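Local atomic coordinates of muscarinic toxin-like protein 3 homolog (Ophiophagus hannah, PDB entry 3HH7), a protein that probably blocks nicotinic acetylcholine receptors at the postsynaptic membrane, acting as a homodimeric three-finger neurotoxin of king cobra venom. Residues T13-P18 with R39-T44; Y25-I30 with K53-C58. One frame throughout, in Å; residues are numbered along the deposited sequence.

In the fold
Contacts 1 and 2 join the three fingers of this toxin in two different ways. Contact 1 ties the first finger to strand 34-42 of the central finger through a disulfide and a carboxylate-to-amide hydrogen bond; contact 2 joins the central finger to the third by antiparallel pairing of strands 23-31 and 52-58. Their centres lie about 14 Å apart, on opposite sides of the chain's centre, yet the three-stranded sheet connects them: G40 O lies 2.9 Å from Y25 N, a probable hydrogen bond, and T42 CG2 packs against Y25 CD2. Beyond contact 2 the sheet continues into the second subunit, and T44 of contact 1 also reaches that subunit, at its E47.

Contact 1: T13-P18 with R39-T44; sequences TTEICP and RGCTFT
E15 and C41 meet where the first finger runs beside strand 34-42, an outermost strand of the three-stranded sheet within this chain. Strands 14-16 and 39-42 run nearly parallel but 7.3 Å apart, a gap spanned by side chains. The side chain of E15 leaves the backbone with CG between N and the carbonyl carbon (chi1 65°) and then runs out extended toward the neighbouring strand. Its OE2 accepts the amide of C41, with C41 N at 2.8 Å from E15 OE2 in an almost straight bond (171° at the hydrogen). The donor comes to the anti side of the carboxylate, slightly out of its plane. A water also donates to OE2 and to C41 O, so that carboxylate and water together engage both backbone polar groups of C41. E15 OE2 further lies 3.5 Å from G40 CA, close against a residue whose backbone angles suit glycine. Behind the carboxylate, E15 CG rests 3.5 Å from C41 SG. I16 turns its side chain away, and the chain then brings C17 to the covalent link: C17 SG and C41 SG are bonded at 2.0 Å, with a left-handed S-S torsion of -85°. The two CA atoms come to 5.6 Å, C17 CA from C41 CA. Both cysteines also touch C3 of strand 2-4, which pairs with strand 14-16 in the first finger. In place of sheet pairing, the joint thus combines one covalent bond with a hydrogen bond from the C41 amide to the E15 carboxylate; two donors at a single oxygen would be expected to favour the ionised form of E15.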
# COMPACT_ATOMS: atom_id res chain seq x y z
N THR A 13 -6.31 -10.82 -15.12
CA THR A 13 -7.65 -11.29 -14.82
C THR A 13 -8.24 -10.41 -13.73
O THR A 13 -7.51 -9.75 -12.99
CB THR A 13 -7.68 -12.77 -14.37
OG1 THR A 13 -6.89 -12.94 -13.18
CG2 THR A 13 -7.12 -13.67 -15.47
N THR A 14 -9.57 -10.38 -13.66
CA THR A 14 -10.24 -9.62 -12.61
C THR A 14 -11.25 -10.45 -11.86
O THR A 14 -11.68 -11.53 -12.30
CB THR A 14 -10.91 -8.34 -13.14
OG1 THR A 14 -11.88 -8.69 -14.13
CG2 THR A 14 -9.89 -7.39 -13.75
N GLU A 15 -11.61 -9.95 -10.69
CA GLU A 15 -12.68 -10.54 -9.91
C GLU A 15 -13.52 -9.42 -9.33
O GLU A 15 -13.02 -8.32 -9.08
CB GLU A 15 -12.14 -11.43 -8.80
CG GLU A 15 -11.35 -10.70 -7.75
CD GLU A 15 -10.76 -11.62 -6.69
OE1 GLU A 15 -11.12 -12.82 -6.66
OE2 GLU A 15 -9.93 -11.14 -5.90
N ILE A 16 -14.80 -9.72 -9.14
CA ILE A 16 -15.71 -8.80 -8.50
C ILE A 16 -15.74 -9.16 -7.02
O ILE A 16 -16.01 -10.31 -6.66
CB ILE A 16 -17.12 -8.87 -9.13
CG1 ILE A 16 -17.03 -8.57 -10.64
CG2 ILE A 16 -18.08 -7.96 -8.37
CD1 ILE A 16 -18.35 -8.68 -11.44
N CYS A 17 -15.45 -8.19 -6.16
CA CYS A 17 -15.39 -8.45 -4.72
C CYS A 17 -16.79 -8.74 -4.14
O CYS A 17 -17.77 -8.22 -4.66
CB CYS A 17 -14.73 -7.29 -3.99
SG CYS A 17 -13.12 -6.77 -4.68
N PRO A 18 -16.86 -9.59 -3.09
CA PRO A 18 -18.14 -10.04 -2.51
C PRO A 18 -19.01 -8.99 -1.81
O PRO A 18 -20.22 -8.94 -2.04
CB PRO A 18 -17.70 -11.10 -1.48
CG PRO A 18 -16.33 -11.50 -1.88
CD PRO A 18 -15.72 -10.24 -2.42
N ARG A 39 -2.31 -10.24 -6.33
CA ARG A 39 -3.33 -9.20 -6.47
C ARG A 39 -4.70 -9.77 -6.14
O ARG A 39 -4.98 -10.94 -6.40
CB ARG A 39 -3.38 -8.71 -7.91
CG ARG A 39 -2.10 -8.10 -8.43
CD ARG A 39 -2.33 -7.68 -9.86
NE ARG A 39 -1.17 -7.05 -10.50
CZ ARG A 39 -0.16 -7.71 -11.06
NH1 ARG A 39 -0.10 -9.05 -11.03
NH2 ARG A 39 0.82 -7.03 -11.63
N GLY A 40 -5.58 -8.94 -5.61
CA GLY A 40 -6.95 -9.36 -5.45
C GLY A 40 -7.84 -8.46 -4.61
O GLY A 40 -7.48 -7.35 -4.25
N CYS A 41 -9.04 -8.96 -4.34
CA CYS A 41 -9.97 -8.37 -3.39
C CYS A 41 -9.56 -8.69 -1.97
O CYS A 41 -9.05 -9.78 -1.68
CB CYS A 41 -11.38 -8.94 -3.60
SG CYS A 41 -12.13 -8.49 -5.13
N THR A 42 -9.82 -7.74 -1.07
CA THR A 42 -9.58 -7.97 0.36
C THR A 42 -10.41 -7.01 1.20
O THR A 42 -10.82 -5.95 0.72
CB THR A 42 -8.08 -7.82 0.71
OG1 THR A 42 -7.85 -8.23 2.07
CG2 THR A 42 -7.60 -6.36 0.50
N PHE A 43 -10.66 -7.39 2.45
CA PHE A 43 -11.29 -6.48 3.41
C PHE A 43 -10.29 -5.91 4.43
O PHE A 43 -10.63 -5.06 5.28
CB PHE A 43 -12.49 -7.16 4.12
CG PHE A 43 -12.15 -8.43 4.86
CD1 PHE A 43 -11.53 -8.38 6.11
CD2 PHE A 43 -12.51 -9.67 4.35
CE1 PHE A 43 -11.23 -9.55 6.81
CE2 PHE A 43 -12.22 -10.86 5.05
CZ PHE A 43 -11.58 -10.79 6.27
N THR A 44 -9.05 -6.38 4.35
CA THR A 44 -7.95 -5.90 5.19
C THR A 44 -6.68 -5.72 4.35
O THR A 44 -6.35 -6.57 3.51
CB THR A 44 -7.71 -6.83 6.41
OG1 THR A 44 -6.63 -6.33 7.21
CG2 THR A 44 -7.40 -8.24 5.98
O HOH W 1 -8.93 -12.03 -3.81

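Contact 2: Y25-I30 with K53-C58; sequences YKSSWI and KYVYCC
A classic beta bulge, with K53 and Y54 both facing S28, interrupts the antiparallel pairing of the central and third fingers in this three-finger toxin. S28 O accepts two amides, K53 N at 2.7 Å from S28 O and Y54 N at a longer 3.2 Å from the same oxygen. Toward C58 the pairing is regular: S28 N donates to Y54 O, and K26 and Y56 exchange a reciprocal pair of backbone bonds. On the face carrying K26, S28 and Y54, S28 CB sits over the Y54 ring, 3.6 Å from its centroid, in a CH-pi contact displaced toward the rim. K26, fully extended, passes the phenol end of that ring, K26 CE 3.2 Å from Y54 OH, while NZ makes a salt bridge with the C-terminal carboxylate of Q65. Next to the bulge, K53 crosses I30 at about a right angle, with K53 CE 3.7 Å from I30 CD1. K53 NZ donates to a water that also bonds S28 OG and W29 O. On the other face, Y25 CB meets C57 SG. The bulge thus satisfies two amides with one carbonyl, and strand 54-58, bonded here along one edge, pairs along its other with the second subunit.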
# COMPACT_ATOMS: atom_id res chain seq x y z
N TYR A 25 -5.93 -5.06 -3.46
CA TYR A 25 -4.53 -4.98 -3.07
C TYR A 25 -3.60 -5.53 -4.14
O TYR A 25 -3.98 -6.35 -5.00
CB TYR A 25 -4.27 -5.70 -1.74
CG TYR A 25 -4.28 -7.21 -1.86
CD1 TYR A 25 -3.08 -7.91 -1.98
CD2 TYR A 25 -5.47 -7.92 -1.88
CE1 TYR A 25 -3.07 -9.30 -2.10
CE2 TYR A 25 -5.50 -9.30 -2.00
CZ TYR A 25 -4.30 -9.99 -2.11
OH TYR A 25 -4.35 -11.37 -2.24
N LYS A 26 -2.36 -5.07 -4.04
CA LYS A 26 -1.24 -5.60 -4.79
C LYS A 26 -0.08 -5.74 -3.80
O LYS A 26 0.27 -4.80 -3.11
CB LYS A 26 -0.86 -4.66 -5.94
CG LYS A 26 0.24 -5.18 -6.83
CD LYS A 26 0.54 -4.17 -7.91
CE LYS A 26 1.43 -4.76 -8.97
NZ LYS A 26 1.86 -3.67 -9.91
N SER A 27 0.48 -6.94 -3.74
CA SER A 27 1.56 -7.25 -2.81
C SER A 27 2.73 -7.83 -3.58
O SER A 27 2.56 -8.83 -4.28
CB SER A 27 1.04 -8.26 -1.78
OG SER A 27 2.06 -8.66 -0.89
N SER A 28 3.90 -7.21 -3.47
CA SER A 28 5.11 -7.65 -4.17
C SER A 28 6.12 -8.10 -3.13
O SER A 28 6.42 -7.35 -2.18
CB SER A 28 5.69 -6.49 -4.98
OG SER A 28 6.98 -6.81 -5.45
N TRP A 29 6.63 -9.32 -3.27
CA TRP A 29 7.63 -9.81 -2.32
C TRP A 29 8.69 -10.67 -3.01
O TRP A 29 8.61 -10.95 -4.21
CB TRP A 29 6.96 -10.57 -1.17
CG TRP A 29 6.46 -11.93 -1.55
CD1 TRP A 29 7.08 -13.13 -1.31
CD2 TRP A 29 5.22 -12.25 -2.20
NE1 TRP A 29 6.32 -14.17 -1.80
CE2 TRP A 29 5.17 -13.66 -2.34
CE3 TRP A 29 4.16 -11.48 -2.69
CZ2 TRP A 29 4.10 -14.31 -2.96
CZ3 TRP A 29 3.09 -12.14 -3.31
CH2 TRP A 29 3.07 -13.54 -3.43
N ILE A 30 9.72 -11.05 -2.26
CA ILE A 30 10.77 -11.91 -2.79
C ILE A 30 10.71 -13.24 -2.05
O ILE A 30 10.74 -13.26 -0.82
CB ILE A 30 12.18 -11.27 -2.61
CG1 ILE A 30 12.28 -9.94 -3.36
CG2 ILE A 30 13.29 -12.24 -3.05
CD1 ILE A 30 13.21 -8.93 -2.68
N LYS A 53 8.44 -6.32 -0.73
CA LYS A 53 8.93 -5.08 -1.36
C LYS A 53 7.93 -3.96 -1.11
O LYS A 53 8.28 -2.86 -0.66
CB LYS A 53 9.16 -5.28 -2.86
CG LYS A 53 10.38 -6.16 -3.21
CD LYS A 53 11.04 -5.67 -4.51
CE LYS A 53 11.80 -6.75 -5.29
NZ LYS A 53 10.98 -7.46 -6.36
N TYR A 54 6.66 -4.23 -1.41
CA TYR A 54 5.60 -3.27 -1.12
C TYR A 54 4.26 -3.94 -1.01
O TYR A 54 4.08 -5.08 -1.47
CB TYR A 54 5.56 -2.13 -2.18
CG TYR A 54 5.15 -2.58 -3.57
CD1 TYR A 54 3.81 -2.82 -3.87
CD2 TYR A 54 6.09 -2.74 -4.57
CE1 TYR A 54 3.41 -3.24 -5.15
CE2 TYR A 54 5.72 -3.14 -5.85
CZ TYR A 54 4.38 -3.39 -6.13
OH TYR A 54 4.01 -3.82 -7.39
N VAL A 55 3.34 -3.24 -0.35
CA VAL A 55 1.93 -3.56 -0.35
C VAL A 55 1.19 -2.28 -0.74
O VAL A 55 1.51 -1.19 -0.25
CB VAL A 55 1.43 -4.02 1.05
CG1 VAL A 55 -0.10 -4.12 1.06
CG2 VAL A 55 1.99 -5.39 1.40
N TYR A 56 0.22 -2.41 -1.64
CA TYR A 56 -0.60 -1.29 -2.06
C TYR A 56 -2.05 -1.68 -1.97
O TYR A 56 -2.45 -2.73 -2.50
CB TYR A 56 -0.24 -0.91 -3.51
CG TYR A 56 -1.03 0.26 -4.06
CD1 TYR A 56 -1.05 1.49 -3.42
CD2 TYR A 56 -1.74 0.12 -5.24
CE1 TYR A 56 -1.77 2.58 -3.94
CE2 TYR A 56 -2.46 1.17 -5.77
CZ TYR A 56 -2.46 2.40 -5.13
OH TYR A 56 -3.19 3.44 -5.69
N CYS A 57 -2.84 -0.86 -1.28
CA CYS A 57 -4.26 -1.10 -1.05
C CYS A 57 -5.02 0.11 -1.55
O CYS A 57 -4.68 1.22 -1.20
CB CYS A 57 -4.56 -1.35 0.44
SG CYS A 57 -3.76 -2.85 1.03
N CYS A 58 -6.03 -0.13 -2.38
CA CYS A 58 -6.70 0.95 -3.08
C CYS A 58 -8.14 0.58 -3.37
O CYS A 58 -8.50 -0.61 -3.41
CB CYS A 58 -5.92 1.29 -4.36
SG CYS A 58 -5.75 -0.10 -5.50
O HOH W 2 8.52 -8.85 -6.33